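Local atomic coordinates of proline iminopeptidase (Streptomyces halstedii, PDB entry 3WMR), a protein that is an alpha/beta hydrolase, the amidohydrolase VinJ, with a hydrophobic tunnel for polyketide substrates, and probably also releases N-terminal proline from peptides. Residues E95-T99 with V100-E104; A214-F217 with M218-N222; E305-I308 with D309-S313. One frame throughout, in Å; residues are numbered along the deposited sequence.

Interaction 1 of 3, residues E95-T99 with V100-E104; sequences EDFWT and VQLFE
Leu102 and Thr99 meet where a loop turns into the helix 100-113, and Thr99 is its N-cap. The hydroxyl OG1 of Thr99 accepts from Leu102 N at 3.0 Å, with an N-H...O angle of 156°, so it satisfies one of the amides that the first helical turn cannot pair along the backbone. The side chain of Leu102 can be followed outward from there. Its CB rests against Thr99, 3.3 Å from Thr99 O and nearly as close to OG1. CG is anti to the backbone N (chi1 -178°), and this turns the branch back over the residues ahead of the helix. At the tip, CD2 touches both Phe97 and Trp98, lying 3.5 Å from Phe97 O and 3.6 Å from Trp98 CE3. Phe97 in turn directs a ring edge at the indole, its CD1 standing 3.6 Å above the Trp98 plane over the centre. The Phe103 ring crosses the indole obliquely, CZ being 3.8 Å from Trp98 CE3, and one of its faces has Leu102 CD2 above it, offset toward the rim. A serine in place of Phe103 would probably open a gap beside the indole, since the ring that meets Trp98 CE3 and lies under Leu102 CD2 would be gone. The polar end of Trp98 is occupied, for NE1 bonds to Lys93 O, while the Lys93 side chain makes a cation-pi contact with Phe97. Outside this aliphatic and aromatic cluster, Trp98 and Phe103 both press on Met230 of the helix 225-230, Phe103 and Glu104 touch Leu131 of the helix 127-137, and a salt bridge joins Glu104 to Arg138.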
# COMPACT_ATOMS: atom_id res chain seq x y z
N GLU A 95 3.82 -20.58 -0.74
CA GLU A 95 4.48 -19.61 -1.62
C GLU A 95 3.91 -19.53 -3.03
O GLU A 95 3.75 -18.44 -3.57
CB GLU A 95 5.97 -19.92 -1.72
CG GLU A 95 6.75 -19.74 -0.42
CD GLU A 95 8.25 -19.75 -0.66
OE1 GLU A 95 8.70 -20.42 -1.61
OE2 GLU A 95 8.98 -19.08 0.10
N ASP A 96 3.61 -20.68 -3.64
CA ASP A 96 3.18 -20.68 -5.04
C ASP A 96 1.70 -20.31 -5.23
O ASP A 96 1.26 -20.11 -6.36
CB ASP A 96 3.53 -22.00 -5.76
CG ASP A 96 2.95 -23.23 -5.08
OD1 ASP A 96 1.99 -23.11 -4.29
OD2 ASP A 96 3.45 -24.34 -5.37
N PHE A 97 0.95 -20.20 -4.12
CA PHE A 97 -0.43 -19.72 -4.14
C PHE A 97 -0.53 -18.19 -4.05
O PHE A 97 -1.45 -17.60 -4.60
CB PHE A 97 -1.24 -20.33 -3.00
CG PHE A 97 -2.67 -19.87 -2.95
CD1 PHE A 97 -3.06 -18.84 -2.09
CD2 PHE A 97 -3.64 -20.46 -3.76
CE1 PHE A 97 -4.38 -18.41 -2.04
CE2 PHE A 97 -4.96 -20.04 -3.71
CZ PHE A 97 -5.32 -19.02 -2.85
N TRP A 98 0.41 -17.57 -3.33
CA TRP A 98 0.36 -16.14 -3.09
C TRP A 98 1.12 -15.39 -4.17
O TRP A 98 2.33 -15.15 -4.06
CB TRP A 98 0.90 -15.81 -1.69
CG TRP A 98 0.10 -16.45 -0.60
CD1 TRP A 98 0.50 -17.45 0.24
CD2 TRP A 98 -1.26 -16.16 -0.25
NE1 TRP A 98 -0.52 -17.79 1.10
CE2 TRP A 98 -1.61 -17.01 0.82
CE3 TRP A 98 -2.21 -15.26 -0.73
CZ2 TRP A 98 -2.87 -16.98 1.42
CZ3 TRP A 98 -3.47 -15.23 -0.13
CH2 TRP A 98 -3.79 -16.08 0.93
N THR A 99 0.40 -15.03 -5.23
CA THR A 99 1.00 -14.43 -6.40
C THR A 99 0.39 -13.06 -6.65
O THR A 99 -0.69 -12.74 -6.16
CB THR A 99 0.71 -15.29 -7.63
OG1 THR A 99 -0.71 -15.40 -7.78
CG2 THR A 99 1.32 -16.67 -7.46
N VAL A 100 1.10 -12.27 -7.44
CA VAL A 100 0.58 -11.01 -7.92
C VAL A 100 -0.69 -11.24 -8.76
O VAL A 100 -1.64 -10.48 -8.66
CB VAL A 100 1.65 -10.25 -8.75
CG1 VAL A 100 1.09 -8.93 -9.26
CG2 VAL A 100 2.92 -10.05 -7.94
N GLN A 101 -0.70 -12.29 -9.59
CA GLN A 101 -1.87 -12.59 -10.43
C GLN A 101 -3.12 -12.79 -9.59
O GLN A 101 -4.20 -12.33 -9.95
CB GLN A 101 -1.63 -13.83 -11.30
CG GLN A 101 -2.79 -14.11 -12.25
CD GLN A 101 -3.03 -12.98 -13.24
OE1 GLN A 101 -4.16 -12.47 -13.39
NE2 GLN A 101 -1.97 -12.58 -13.95
N LEU A 102 -2.97 -13.49 -8.48
CA LEU A 102 -4.07 -13.71 -7.55
C LEU A 102 -4.74 -12.38 -7.16
O LEU A 102 -5.97 -12.24 -7.22
CB LEU A 102 -3.56 -14.40 -6.29
CG LEU A 102 -4.61 -14.73 -5.22
CD1 LEU A 102 -5.53 -15.83 -5.74
CD2 LEU A 102 -3.92 -15.15 -3.93
N PHE A 103 -3.92 -11.42 -6.74
CA PHE A 103 -4.43 -10.16 -6.23
C PHE A 103 -4.94 -9.26 -7.33
O PHE A 103 -5.86 -8.47 -7.08
CB PHE A 103 -3.38 -9.45 -5.36
CG PHE A 103 -3.11 -10.18 -4.09
CD1 PHE A 103 -4.05 -10.20 -3.08
CD2 PHE A 103 -1.95 -10.92 -3.93
CE1 PHE A 103 -3.83 -10.91 -1.92
CE2 PHE A 103 -1.72 -11.62 -2.76
CZ PHE A 103 -2.67 -11.62 -1.75
N GLU A 104 -4.37 -9.35 -8.53
CA GLU A 104 -4.93 -8.66 -9.71
C GLU A 104 -6.33 -9.17 -10.02
O GLU A 104 -7.22 -8.39 -10.34
CB GLU A 104 -4.10 -8.93 -10.96
CG GLU A 104 -2.74 -8.29 -11.01
CD GLU A 104 -2.05 -8.63 -12.33
OE1 GLU A 104 -2.56 -8.19 -13.37
OE2 GLU A 104 -1.03 -9.34 -12.31

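Interaction 2 of 3, residues A214-F217 with M218-N222; sequences AATF and MEIYN
Phe217 carries the aromatic ring nearest the junction, and it meets Met218 obliquely through its root: CG is 4.1 Å from Met218 N. The rest of the ring stands off the helix and meets Trp209, the two planes inclined at about 60°. Tyr221, one turn later, reaches back with CB alone, toward Phe217 O; its ring leads outward, as CG is anti to the backbone N (chi1 172°). What joins 214-217 to 218-222 is therefore chiefly the main chain of the helix 211-222. Met218 N donates to Ala214 O at 2.9 Å, nearly along the C=O axis, and Ile220 N to Thr216 O at 3.1 Å in much the same way. The bonds from Glu219 N to Ala215 O and from Tyr221 N to Phe217 O are both longer, 3.2 Å, and their donors tilt about 20° out of the carbonyl planes. Aliphatic carbons lie close to two of these carbonyl oxygens: Met218 CG is 3.5 Å from Ala214 O, and Glu219 CG is 3.4 Å from Ala215 O. Side chain meets side chain between Thr216 and Ile220, where CG2 is 4.2 Å from CD1. The chemistry divides by side: Met218 and Tyr221 are exposed on the outer surface, whereas on the inner one the buried Thr216 OG1 bonds to both Tyr62 N and Thr59 OG1. Those two bonds tie the helix to the Thr59-Tyr62 region, with the side chain of Ile220 about 9 Å from that of Ser126, the predicted nucleophile.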
# COMPACT_ATOMS: atom_id res chain seq x y z
N ALA A 214 -1.98 0.87 14.32
CA ALA A 214 -1.90 -0.26 15.23
C ALA A 214 -2.88 -1.37 14.84
O ALA A 214 -2.53 -2.57 14.84
CB ALA A 214 -2.14 0.19 16.66
N ALA A 215 -4.10 -0.97 14.46
CA ALA A 215 -5.10 -1.94 14.05
C ALA A 215 -4.56 -2.86 12.96
O ALA A 215 -4.63 -4.09 13.07
CB ALA A 215 -6.38 -1.25 13.60
N THR A 216 -4.00 -2.26 11.91
CA THR A 216 -3.46 -3.06 10.80
C THR A 216 -2.25 -3.91 11.26
O THR A 216 -2.16 -5.10 10.92
CB THR A 216 -3.11 -2.18 9.58
OG1 THR A 216 -4.31 -1.95 8.82
CG2 THR A 216 -2.11 -2.85 8.67
N PHE A 217 -1.34 -3.29 11.99
CA PHE A 217 -0.16 -3.96 12.56
C PHE A 217 -0.53 -5.26 13.31
O PHE A 217 0.14 -6.29 13.14
CB PHE A 217 0.60 -3.00 13.48
CG PHE A 217 2.03 -3.40 13.72
CD1 PHE A 217 3.01 -3.08 12.78
CD2 PHE A 217 2.39 -4.12 14.85
CE1 PHE A 217 4.32 -3.47 12.97
CE2 PHE A 217 3.71 -4.50 15.05
CZ PHE A 217 4.68 -4.17 14.12
N MET A 218 -1.60 -5.22 14.10
CA MET A 218 -2.06 -6.40 14.85
C MET A 218 -2.78 -7.42 13.98
O MET A 218 -2.78 -8.61 14.31
CB MET A 218 -2.96 -5.98 16.02
CG MET A 218 -2.21 -5.23 17.14
SD MET A 218 -0.78 -6.10 17.82
CE MET A 218 -1.53 -7.65 18.33
N GLU A 219 -3.41 -6.99 12.89
CA GLU A 219 -3.99 -7.94 11.93
C GLU A 219 -2.90 -8.77 11.27
O GLU A 219 -3.09 -9.96 10.98
CB GLU A 219 -4.83 -7.22 10.87
CG GLU A 219 -6.12 -6.60 11.39
CD GLU A 219 -7.26 -7.60 11.53
OE1 GLU A 219 -7.30 -8.62 10.82
OE2 GLU A 219 -8.15 -7.34 12.37
N ILE A 220 -1.75 -8.14 11.04
CA ILE A 220 -0.59 -8.83 10.47
C ILE A 220 -0.03 -9.86 11.48
O ILE A 220 0.25 -11.02 11.13
CB ILE A 220 0.49 -7.83 10.04
CG1 ILE A 220 -0.05 -6.93 8.91
CG2 ILE A 220 1.73 -8.56 9.55
CD1 ILE A 220 0.84 -5.77 8.52
N TYR A 221 0.12 -9.44 12.73
CA TYR A 221 0.54 -10.37 13.77
C TYR A 221 -0.36 -11.59 13.86
O TYR A 221 0.12 -12.70 14.04
CB TYR A 221 0.57 -9.69 15.14
CG TYR A 221 0.82 -10.69 16.26
CD1 TYR A 221 2.10 -11.17 16.52
CD2 TYR A 221 -0.23 -11.19 17.02
CE1 TYR A 221 2.33 -12.09 17.54
CE2 TYR A 221 -0.02 -12.12 18.02
CZ TYR A 221 1.26 -12.57 18.28
OH TYR A 221 1.48 -13.50 19.30
N ASN A 222 -1.67 -11.38 13.78
CA ASN A 222 -2.61 -12.47 14.04
C ASN A 222 -2.73 -13.45 12.89
O ASN A 222 -2.99 -14.62 13.12
CB ASN A 222 -3.97 -11.94 14.48
CG ASN A 222 -3.98 -11.52 15.96
OD1 ASN A 222 -3.71 -12.34 16.86
ND2 ASN A 222 -4.28 -10.25 16.21

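Interaction 3 of 3, residues E305-I308 with D309-S313; sequences EVMI and DYLES
In Ile308 the CG2 methyl is anti to the backbone N, and in Glu312 CG is anti to the carbonyl carbon (chi1 -73°); these choices set the two side chains alongside each other on one flank of the helix 300-312, pointing the same way, with CG2 4.1 Å from CG. This is the last helix of the alpha/beta hydrolase fold, laid against the central sheet. On its buried flank Met307 curls, its three torsions all between about -60° and -80°, bringing its CE to 4.2 Å from Leu311 CD1. The main chain supplies the regular i to i+4 ladder. Leu311 N to Met307 O is its shortest rung at 2.7 Å and nearly straight, the N-H...O angle being 168°, while Leu311 CG settles 3.3 Å from the same oxygen. Glu312 N follows at 2.9 Å from Ile308 O, and Asp309 N at 3.0 Å from Glu305 O. The charged end of Glu312 is directed off the helix to a salt bridge with Lys46. Met307 and Leu311 lie on Phe123 and Val121 of the strand 120-125, and Val306 lies on Met259 and Leu261 of the strand 258-263. The inward residues are thus mostly apolar, the exception being buried Tyr310, whose hydroxyl bonds to Pro257 O, and the acidic ones sit at or near the surface. Met307 O also lies at the edge of the Tyr310 ring, near its plane. At the far end Ser313 OG, itself bonded to Arg284, donates to Tyr310 O at 2.8 Å within the carbonyl plane.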
# COMPACT_ATOMS: atom_id res chain seq x y z
N GLU A 305 -5.74 17.73 1.08
CA GLU A 305 -5.66 18.79 0.08
C GLU A 305 -5.00 18.31 -1.22
O GLU A 305 -5.45 18.63 -2.32
CB GLU A 305 -4.87 20.00 0.61
CG GLU A 305 -5.60 20.83 1.66
CD GLU A 305 -4.71 21.88 2.32
OE1 GLU A 305 -3.49 21.94 2.01
OE2 GLU A 305 -5.24 22.65 3.16
N VAL A 306 -3.91 17.55 -1.09
CA VAL A 306 -3.17 17.10 -2.27
C VAL A 306 -4.03 16.13 -3.08
O VAL A 306 -4.16 16.29 -4.28
CB VAL A 306 -1.83 16.46 -1.88
CG1 VAL A 306 -1.20 15.75 -3.08
CG2 VAL A 306 -0.88 17.53 -1.37
N MET A 307 -4.65 15.18 -2.39
CA MET A 307 -5.54 14.23 -3.02
C MET A 307 -6.72 14.90 -3.72
O MET A 307 -6.97 14.64 -4.90
CB MET A 307 -6.04 13.21 -2.00
CG MET A 307 -5.01 12.14 -1.66
SD MET A 307 -4.55 11.12 -3.08
CE MET A 307 -6.10 10.35 -3.47
N ILE A 308 -7.42 15.78 -3.02
CA ILE A 308 -8.57 16.46 -3.62
C ILE A 308 -8.18 17.25 -4.87
O ILE A 308 -8.89 17.22 -5.88
CB ILE A 308 -9.27 17.39 -2.61
CG1 ILE A 308 -9.90 16.56 -1.49
CG2 ILE A 308 -10.34 18.23 -3.30
CD1 ILE A 308 -10.91 15.53 -1.95
N ASP A 309 -7.04 17.95 -4.80
CA ASP A 309 -6.50 18.71 -5.94
C ASP A 309 -6.26 17.80 -7.16
O ASP A 309 -6.65 18.13 -8.29
CB ASP A 309 -5.21 19.41 -5.51
CG ASP A 309 -4.69 20.38 -6.55
OD1 ASP A 309 -5.05 21.57 -6.47
OD2 ASP A 309 -3.92 19.95 -7.45
N TYR A 310 -5.63 16.65 -6.93
CA TYR A 310 -5.41 15.67 -8.00
C TYR A 310 -6.76 15.12 -8.49
O TYR A 310 -7.02 15.08 -9.70
CB TYR A 310 -4.51 14.52 -7.50
CG TYR A 310 -4.57 13.32 -8.41
CD1 TYR A 310 -3.84 13.30 -9.60
CD2 TYR A 310 -5.39 12.23 -8.12
CE1 TYR A 310 -3.91 12.22 -10.47
CE2 TYR A 310 -5.46 11.15 -8.98
CZ TYR A 310 -4.73 11.15 -10.16
OH TYR A 310 -4.79 10.06 -11.02
N LEU A 311 -7.61 14.70 -7.55
CA LEU A 311 -8.89 14.07 -7.93
C LEU A 311 -9.79 15.00 -8.76
O LEU A 311 -10.45 14.55 -9.70
CB LEU A 311 -9.63 13.53 -6.68
CG LEU A 311 -9.04 12.29 -5.98
CD1 LEU A 311 -9.75 12.05 -4.67
CD2 LEU A 311 -9.12 11.04 -6.85
N GLU A 312 -9.81 16.29 -8.43
CA GLU A 312 -10.64 17.26 -9.16
C GLU A 312 -10.19 17.44 -10.62
O GLU A 312 -11.02 17.71 -11.48
CB GLU A 312 -10.70 18.61 -8.44
CG GLU A 312 -11.56 18.60 -7.18
CD GLU A 312 -13.04 18.40 -7.45
OE1 GLU A 312 -13.59 19.11 -8.31
OE2 GLU A 312 -13.66 17.54 -6.78
N SER A 313 -8.90 17.26 -10.91
CA SER A 313 -8.41 17.34 -12.29
C SER A 313 -8.99 16.24 -13.18
O SER A 313 -8.93 16.35 -14.39
CB SER A 313 -6.86 17.33 -12.36
OG SER A 313 -6.32 16.02 -12.20

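Each is a local contact within its own continuous piece of chain, and each belongs to a different helix. Interaction 1 is partly buried at a helix start, so aromatic and leucine packing and a threonine cap do the work. Interactions 2 and 3 lie within helices and rest on backbone ladders. Interaction 2 is a surface contact whose inner edge comes near the predicted active site; interaction 3 is partly buried, away from that site, with an apolar flank against the sheet. No two touch: the nearest atoms of 1 and 2 are about 12 Å apart, and interaction 3 lies across the centre of the chain from both.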